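Local coordinates for filamentation induced by cAMP protein Fic (Desulfovibrio alaskensis, PDB 4RGL) that is of unknown function but belongs to the Fic/DOC family of mainly helical proteins and carries a C-terminal domain of the helix-turn-helix clan, at residues C173-H176 against Y177-F181; L157-W160 against L161-N165; N189-M192 against G193-W196. One frame throughout, in Å; residues are numbered along the deposited sequence.

Interaction 1: C173-H176 against Y177-F181; sequences CIFH and YEFEF
F175 and F179 sit one helical turn apart and run alongside each other from the same side of the helix. CE1 of F175 meets CD2 of F179 at 3.7 Å. The planes are 25° apart, but the near-parallel rings are displaced, with little overlap and centroids 5.8 Å apart. This is neighbourly packing more than a true stack. Both rings leave the helix on the same course because CG is anti to the backbone N in each (chi1 -175° and -173°).

The backbone beneath is a regular alpha helix. Y177, E178, F179 and E180 donate their N-H groups to the carbonyls of C173, I174, F175 and H176, each four residues back. On another side of the helix, CG of E178 passes I174 O at 3.4 Å.

Outside these residues, the F175 ring meets W196 and is also packed by L157 and L161. F179 rests on P184. H176 points into the core, where ND1 is hydrogen-bonded to Q197 OE1 and the ring packs edge-to-face with F240. The buried carboxylate of E180 forms a salt bridge with R136.

The main chain of E180 also holds the next feature, for its O is hydrogen-bonded to ND1 of H183. H183 opens the sequence HPFADGNGRMGR, the Fic motif, which runs to R194. This part of helix 168-182 is thus the buried, aromatic-lined lead-in to the Fic motif, as is characteristic of the helical Fic fold.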
loop_
_atom_site.group_PDB
_atom_site.type_symbol
_atom_site.label_atom_id
_atom_site.label_comp_id
_atom_site.label_asym_id
_atom_site.label_seq_id
_atom_site.Cartn_x
_atom_site.Cartn_y
_atom_site.Cartn_z
ATOM N N CYS A 173 11.315 -13.016 1.397
ATOM C CA CYS A 173 10.675 -14.122 0.690
ATOM C C CYS A 173 10.842 -15.421 1.475
ATOM O O CYS A 173 9.884 -16.189 1.604
ATOM C CB CYS A 173 11.233 -14.254 -0.723
ATOM S SG CYS A 173 10.905 -12.829 -1.785
ATOM N N ILE A 174 12.070 -15.680 1.990
ATOM C CA ILE A 174 12.354 -16.895 2.761
ATOM C C ILE A 174 11.480 -16.930 4.030
ATOM O O ILE A 174 10.876 -17.967 4.333
ATOM C CB ILE A 174 13.866 -16.995 3.116
ATOM C CG1 ILE A 174 14.766 -16.952 1.840
ATOM C CG2 ILE A 174 14.148 -18.238 3.955
ATOM C CD1 ILE A 174 14.656 -18.201 0.899
ATOM N N PHE A 175 11.393 -15.788 4.755
ATOM C CA PHE A 175 10.580 -15.700 5.968
ATOM C C PHE A 175 9.105 -15.970 5.654
ATOM O O PHE A 175 8.467 -16.757 6.348
ATOM C CB PHE A 175 10.739 -14.327 6.635
ATOM C CG PHE A 175 10.021 -14.208 7.963
ATOM C CD1 PHE A 175 8.674 -13.868 8.017
ATOM C CD2 PHE A 175 10.689 -14.449 9.156
ATOM C CE1 PHE A 175 8.005 -13.799 9.238
ATOM C CE2 PHE A 175 10.021 -14.360 10.380
ATOM C CZ PHE A 175 8.685 -14.034 10.413
ATOM N N HIS A 176 8.572 -15.320 4.592
ATOM C CA HIS A 176 7.180 -15.501 4.149
ATOM C C HIS A 176 6.887 -16.979 3.915
ATOM O O HIS A 176 5.873 -17.486 4.377
ATOM C CB HIS A 176 6.929 -14.693 2.847
ATOM C CG HIS A 176 5.476 -14.464 2.524
ATOM N ND1 HIS A 176 5.022 -13.230 2.091
ATOM C CD2 HIS A 176 4.424 -15.314 2.592
ATOM C CE1 HIS A 176 3.725 -13.377 1.883
ATOM N NE2 HIS A 176 3.316 -14.608 2.190
ATOM N N TYR A 177 7.806 -17.676 3.233
ATOM C CA TYR A 177 7.670 -19.091 2.901
ATOM C C TYR A 177 7.680 -19.953 4.157
ATOM O O TYR A 177 6.841 -20.846 4.297
ATOM C CB TYR A 177 8.796 -19.517 1.952
ATOM C CG TYR A 177 8.864 -21.004 1.699
ATOM C CD1 TYR A 177 7.998 -21.619 0.799
ATOM C CD2 TYR A 177 9.879 -21.778 2.254
ATOM C CE1 TYR A 177 8.100 -22.977 0.506
ATOM C CE2 TYR A 177 10.017 -23.129 1.938
ATOM C CZ TYR A 177 9.120 -23.727 1.071
ATOM O OH TYR A 177 9.231 -25.069 0.788
ATOM N N GLU A 178 8.617 -19.694 5.070
ATOM C CA GLU A 178 8.716 -20.453 6.310
ATOM C C GLU A 178 7.521 -20.170 7.224
ATOM O O GLU A 178 6.917 -21.106 7.751
ATOM C CB GLU A 178 10.025 -20.133 7.032
ATOM C CG GLU A 178 11.255 -20.681 6.326
ATOM C CD GLU A 178 11.273 -22.191 6.182
ATOM O OE1 GLU A 178 10.942 -22.888 7.168
ATOM O OE2 GLU A 178 11.628 -22.677 5.086
ATOM N N PHE A 179 7.148 -18.872 7.368
ATOM C CA PHE A 179 6.026 -18.444 8.212
ATOM C C PHE A 179 4.717 -19.096 7.756
ATOM O O PHE A 179 3.929 -19.526 8.592
ATOM C CB PHE A 179 5.892 -16.905 8.187
ATOM C CG PHE A 179 4.872 -16.350 9.150
ATOM C CD1 PHE A 179 3.530 -16.244 8.788
ATOM C CD2 PHE A 179 5.251 -15.907 10.410
ATOM C CE1 PHE A 179 2.580 -15.757 9.693
ATOM C CE2 PHE A 179 4.303 -15.393 11.304
ATOM C CZ PHE A 179 2.973 -15.322 10.937
ATOM N N GLU A 180 4.487 -19.167 6.427
ATOM C CA GLU A 180 3.261 -19.755 5.877
ATOM C C GLU A 180 3.193 -21.262 6.200
ATOM O O GLU A 180 2.110 -21.787 6.459
ATOM C CB GLU A 180 3.188 -19.521 4.350
ATOM C CG GLU A 180 1.790 -19.705 3.752
ATOM C CD GLU A 180 1.380 -21.132 3.404
ATOM O OE1 GLU A 180 2.242 -22.038 3.476
ATOM O OE2 GLU A 180 0.228 -21.319 2.950
ATOM N N PHE A 181 4.357 -21.950 6.196
ATOM C CA PHE A 181 4.420 -23.375 6.510
ATOM C C PHE A 181 4.074 -23.636 7.982
ATOM O O PHE A 181 3.428 -24.644 8.294
ATOM C CB PHE A 181 5.815 -23.940 6.186
ATOM C CG PHE A 181 6.055 -25.342 6.712
ATOM C CD1 PHE A 181 5.576 -26.451 6.026
ATOM C CD2 PHE A 181 6.749 -25.547 7.902
ATOM C CE1 PHE A 181 5.776 -27.745 6.529
ATOM C CE2 PHE A 181 6.938 -26.838 8.407
ATOM C CZ PHE A 181 6.461 -27.929 7.711
#

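Interaction 2: L157-W160 against L161-N165; sequences LLDW and LENTN
The W160 indole has T164 over one face and the L157 carbonyl oxygen at its edge, in plane. T164 CB stands 4.1 Å from the centroid of the five-membered ring, 23° off the normal, a CH-pi contact. OG1 of T164 lies over the same face, nearer the rim, and comes 3.5 Å from CZ2. With CG anti to the backbone N (chi1 169°), the indole swings along the helix towards T164. CD1 of L161 meets CZ3 of W160 at 3.9 Å.

A second pair of flat groups is D159 and N163. The carboxylate and amide planes are 83° apart, close to perpendicular. OD1 of D159 and ND2 of N163 come within 3.0 Å, but the N-H is badly aimed, so this is not a hydrogen bond.

L161 N, E162 N and N163 N bond to the carbonyls of L157, L158 and D159, each four residues back. E162 N and N163 N also make weak bonds to the carbonyls three residues back. OG1 of T164 accepts from E166 N, an ST turn that starts the link to the next helix.

The chemistry is divided. L157, L161 and W160 pack against F175, E178 and I174 of helix 168-182. The exposed side carries D159 and E162, whose OD1 and OE1 are 4.3 Å apart. These like charges probably disfavour each other and may make one carboxylate somewhat easier to protonate.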
loop_
_atom_site.group_PDB
_atom_site.type_symbol
_atom_site.label_atom_id
_atom_site.label_comp_id
_atom_site.label_asym_id
_atom_site.label_seq_id
_atom_site.Cartn_x
_atom_site.Cartn_y
_atom_site.Cartn_z
ATOM N N LEU A 157 13.296 -19.386 13.353
ATOM C CA LEU A 157 13.036 -18.541 12.191
ATOM C C LEU A 157 13.401 -17.068 12.477
ATOM O O LEU A 157 14.034 -16.423 11.640
ATOM C CB LEU A 157 11.554 -18.655 11.769
ATOM C CG LEU A 157 11.149 -17.864 10.522
ATOM C CD1 LEU A 157 12.009 -18.248 9.319
ATOM C CD2 LEU A 157 9.683 -18.053 10.213
ATOM N N LEU A 158 13.014 -16.550 13.660
ATOM C CA LEU A 158 13.296 -15.157 14.029
ATOM C C LEU A 158 14.776 -14.965 14.338
ATOM O O LEU A 158 15.327 -13.898 14.058
ATOM C CB LEU A 158 12.441 -14.725 15.229
ATOM C CG LEU A 158 10.933 -14.649 14.974
ATOM C CD1 LEU A 158 10.171 -14.622 16.263
ATOM C CD2 LEU A 158 10.575 -13.448 14.096
ATOM N N ASP A 159 15.438 -16.005 14.898
ATOM C CA ASP A 159 16.878 -15.946 15.155
ATOM C C ASP A 159 17.635 -15.928 13.842
ATOM O O ASP A 159 18.589 -15.161 13.691
ATOM C CB ASP A 159 17.335 -17.131 16.023
ATOM C CG ASP A 159 18.829 -17.130 16.314
ATOM O OD1 ASP A 159 19.345 -16.086 16.781
ATOM O OD2 ASP A 159 19.474 -18.182 16.109
ATOM N N TRP A 160 17.183 -16.748 12.866
ATOM C CA TRP A 160 17.776 -16.790 11.536
ATOM C C TRP A 160 17.679 -15.434 10.863
ATOM O O TRP A 160 18.661 -14.954 10.312
ATOM C CB TRP A 160 17.092 -17.862 10.668
ATOM C CG TRP A 160 17.473 -17.781 9.220
ATOM C CD1 TRP A 160 18.599 -18.285 8.639
ATOM C CD2 TRP A 160 16.782 -17.057 8.194
ATOM N NE1 TRP A 160 18.652 -17.921 7.313
ATOM C CE2 TRP A 160 17.543 -17.175 7.011
ATOM C CE3 TRP A 160 15.579 -16.330 8.155
ATOM C CZ2 TRP A 160 17.139 -16.602 5.801
ATOM C CZ3 TRP A 160 15.194 -15.744 6.962
ATOM C CH2 TRP A 160 15.976 -15.869 5.807
ATOM N N LEU A 161 16.488 -14.811 10.915
ATOM C CA LEU A 161 16.229 -13.522 10.274
ATOM C C LEU A 161 17.146 -12.416 10.845
ATOM O O LEU A 161 17.587 -11.539 10.100
ATOM C CB LEU A 161 14.746 -13.135 10.460
ATOM C CG LEU A 161 14.266 -11.898 9.690
ATOM C CD1 LEU A 161 14.316 -12.134 8.182
ATOM C CD2 LEU A 161 12.863 -11.515 10.108
ATOM N N GLU A 162 17.442 -12.473 12.150
ATOM C CA GLU A 162 18.291 -11.473 12.795
ATOM C C GLU A 162 19.757 -11.610 12.336
ATOM O O GLU A 162 20.430 -10.600 12.109
ATOM C CB GLU A 162 18.202 -11.602 14.330
ATOM C CG GLU A 162 18.945 -10.503 15.083
ATOM C CD GLU A 162 19.042 -10.705 16.586
ATOM O OE1 GLU A 162 18.675 -11.803 17.068
ATOM O OE2 GLU A 162 19.547 -9.788 17.273
ATOM N N ASN A 163 20.243 -12.857 12.193
ATOM C CA ASN A 163 21.652 -13.115 11.913
ATOM C C ASN A 163 21.893 -13.576 10.445
ATOM O O ASN A 163 22.988 -14.047 10.131
ATOM C CB ASN A 163 22.197 -14.177 12.891
ATOM C CG ASN A 163 22.063 -13.793 14.351
ATOM O OD1 ASN A 163 22.530 -12.730 14.790
ATOM N ND2 ASN A 163 21.502 -14.693 15.150
ATOM N N THR A 164 20.899 -13.391 9.545
ATOM C CA THR A 164 21.062 -13.833 8.152
ATOM C C THR A 164 21.950 -12.855 7.364
ATOM O O THR A 164 21.904 -11.639 7.588
ATOM C CB THR A 164 19.703 -14.016 7.451
ATOM O OG1 THR A 164 19.924 -14.584 6.159
ATOM C CG2 THR A 164 18.916 -12.705 7.324
ATOM N N ASN A 165 22.758 -13.399 6.452
ATOM C CA ASN A 165 23.622 -12.624 5.573
ATOM C C ASN A 165 22.909 -12.347 4.243
ATOM O O ASN A 165 23.370 -11.514 3.452
ATOM C CB ASN A 165 24.953 -13.369 5.339
ATOM C CG ASN A 165 24.790 -14.860 5.038
ATOM O OD1 ASN A 165 23.725 -15.331 4.606
ATOM N ND2 ASN A 165 25.845 -15.629 5.273
#

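Interaction 3: N189-M192 against G193-W196; sequences NGRM and GRLW
R194 reaches back to G190 because CG stands beside the backbone N, anti to the carbonyl carbon (chi1 -60°), and the chain then runs extended from CG to NE. One face of its guanidinium lies over the G190 peptide, with NH1 3.3 Å from G190 C. R191 CG sits at the guanidinium edge, in plane, 3.9 Å from NH1.

Selenomethionine M192 is bent at chi2 and chi3 (-60° and -64°). Its SE lies alongside L195, 4.0 Å from CD2. Its CE approaches CE3 of W196 at 4.2 Å.

N189, G190, R191 and R194 belong to the Fic motif. N189 ND2, G190 N and R191 NH2 bond to a bound unknown ligand, and N189 ND2 also bonds to F185 O. R194 NH2 forms a salt bridge with E60 and NH1 bonds to S56. The pairing is consistent with the inhibitory-helix glutamate of other Fic proteins.

Residues 189-196 form the first two turns of helix 189-202. R191 and R194 face helix 42-59. M192 and W196 pack on L109 of helix 106-117, and W196 NE1 bonds to A103 O. M192 also touches F179 of helix 168-182.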
loop_
_atom_site.group_PDB
_atom_site.type_symbol
_atom_site.label_atom_id
_atom_site.label_comp_id
_atom_site.label_asym_id
_atom_site.label_seq_id
_atom_site.Cartn_x
_atom_site.Cartn_y
_atom_site.Cartn_z
ATOM N N ASN A 189 -2.913 -15.841 9.609
ATOM C CA ASN A 189 -1.526 -16.187 9.258
ATOM C C ASN A 189 -1.156 -15.628 7.893
ATOM O O ASN A 189 -0.050 -15.108 7.719
ATOM C CB ASN A 189 -1.315 -17.693 9.291
ATOM C CG ASN A 189 -1.405 -18.264 10.681
ATOM O OD1 ASN A 189 -0.506 -18.079 11.515
ATOM N ND2 ASN A 189 -2.525 -18.914 10.987
ATOM N N GLY A 190 -2.096 -15.682 6.951
ATOM C CA GLY A 190 -1.899 -15.118 5.619
ATOM C C GLY A 190 -1.588 -13.636 5.668
ATOM O O GLY A 190 -0.538 -13.199 5.190
ATOM N N ARG A 191 -2.453 -12.873 6.332
ATOM C CA ARG A 191 -2.305 -11.425 6.501
ATOM C C ARG A 191 -1.014 -11.069 7.284
ATOM O O ARG A 191 -0.376 -10.057 6.980
ATOM C CB ARG A 191 -3.530 -10.856 7.215
ATOM C CG ARG A 191 -4.792 -10.894 6.357
ATOM C CD ARG A 191 -6.026 -10.560 7.162
ATOM N NE ARG A 191 -6.508 -11.710 7.922
ATOM C CZ ARG A 191 -7.528 -11.659 8.771
ATOM N NH1 ARG A 191 -8.144 -10.508 9.010
ATOM N NH2 ARG A 191 -7.918 -12.751 9.413
HETATM N N MSE A 192 -0.626 -11.918 8.289
HETATM C CA MSE A 192 0.620 -11.719 9.064
HETATM C C MSE A 192 1.856 -11.985 8.203
HETATM O O MSE A 192 2.912 -11.381 8.427
HETATM C CB MSE A 192 0.647 -12.625 10.302
HETATM C CG MSE A 192 -0.288 -12.171 11.412
HETATM SE SE MSE A 192 0.130 -10.390 12.066
HETATM C CE MSE A 192 1.873 -10.726 12.797
ATOM N N GLY A 193 1.728 -12.906 7.251
ATOM C CA GLY A 193 2.801 -13.217 6.320
ATOM C C GLY A 193 3.149 -12.037 5.440
ATOM O O GLY A 193 4.308 -11.605 5.399
ATOM N N ARG A 194 2.116 -11.434 4.800
ATOM C CA ARG A 194 2.289 -10.268 3.925
ATOM C C ARG A 194 2.726 -9.050 4.721
ATOM O O ARG A 194 3.538 -8.255 4.231
ATOM C CB ARG A 194 0.996 -9.968 3.172
ATOM C CG ARG A 194 0.562 -11.116 2.312
ATOM C CD ARG A 194 -0.771 -10.896 1.685
ATOM N NE ARG A 194 -1.405 -12.173 1.391
ATOM C CZ ARG A 194 -2.363 -12.704 2.134
ATOM N NH1 ARG A 194 -2.918 -12.003 3.109
ATOM N NH2 ARG A 194 -2.847 -13.900 1.842
ATOM N N LEU A 195 2.224 -8.912 5.968
ATOM C CA LEU A 195 2.602 -7.800 6.826
ATOM C C LEU A 195 4.080 -7.855 7.156
ATOM O O LEU A 195 4.783 -6.851 7.010
ATOM C CB LEU A 195 1.771 -7.801 8.118
ATOM C CG LEU A 195 2.191 -6.756 9.184
ATOM C CD1 LEU A 195 1.906 -5.329 8.707
ATOM C CD2 LEU A 195 1.502 -7.016 10.492
ATOM N N TRP A 196 4.570 -9.032 7.584
ATOM C CA TRP A 196 5.947 -9.160 8.028
ATOM C C TRP A 196 6.917 -9.082 6.844
ATOM O O TRP A 196 8.009 -8.537 6.998
ATOM C CB TRP A 196 6.152 -10.451 8.820
ATOM C CG TRP A 196 6.788 -10.218 10.161
ATOM C CD1 TRP A 196 8.018 -10.642 10.567
ATOM C CD2 TRP A 196 6.321 -9.319 11.177
ATOM N NE1 TRP A 196 8.287 -10.169 11.829
ATOM C CE2 TRP A 196 7.284 -9.316 12.209
ATOM C CE3 TRP A 196 5.162 -8.533 11.330
ATOM C CZ2 TRP A 196 7.116 -8.581 13.384
ATOM C CZ3 TRP A 196 5.017 -7.775 12.477
ATOM C CH2 TRP A 196 5.974 -7.814 13.495
#

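How the interactions relate
From the N terminus the order is interaction 2, interaction 1, interaction 3. They follow in series, without nesting or crossing. Each is local, its bonds spanning one turn of helix, and interaction 2 also takes in the helix end. They lie on three successive helices, 150-163, 168-182 and 189-202, and all six segments belong to the Fic/DOC part of the chain. Interaction 1 lies about 13 Å from interaction 2 and about 10 Å from interaction 3, centre to centre. It touches both: I174 packs on W160, and F179 CE1 approaches N189 O at 3.4 Å. Interactions 2 and 3 do not touch, their nearest atoms about 5 Å apart. Interaction 1 therefore joins helix 150-163 to the Fic-motif helix.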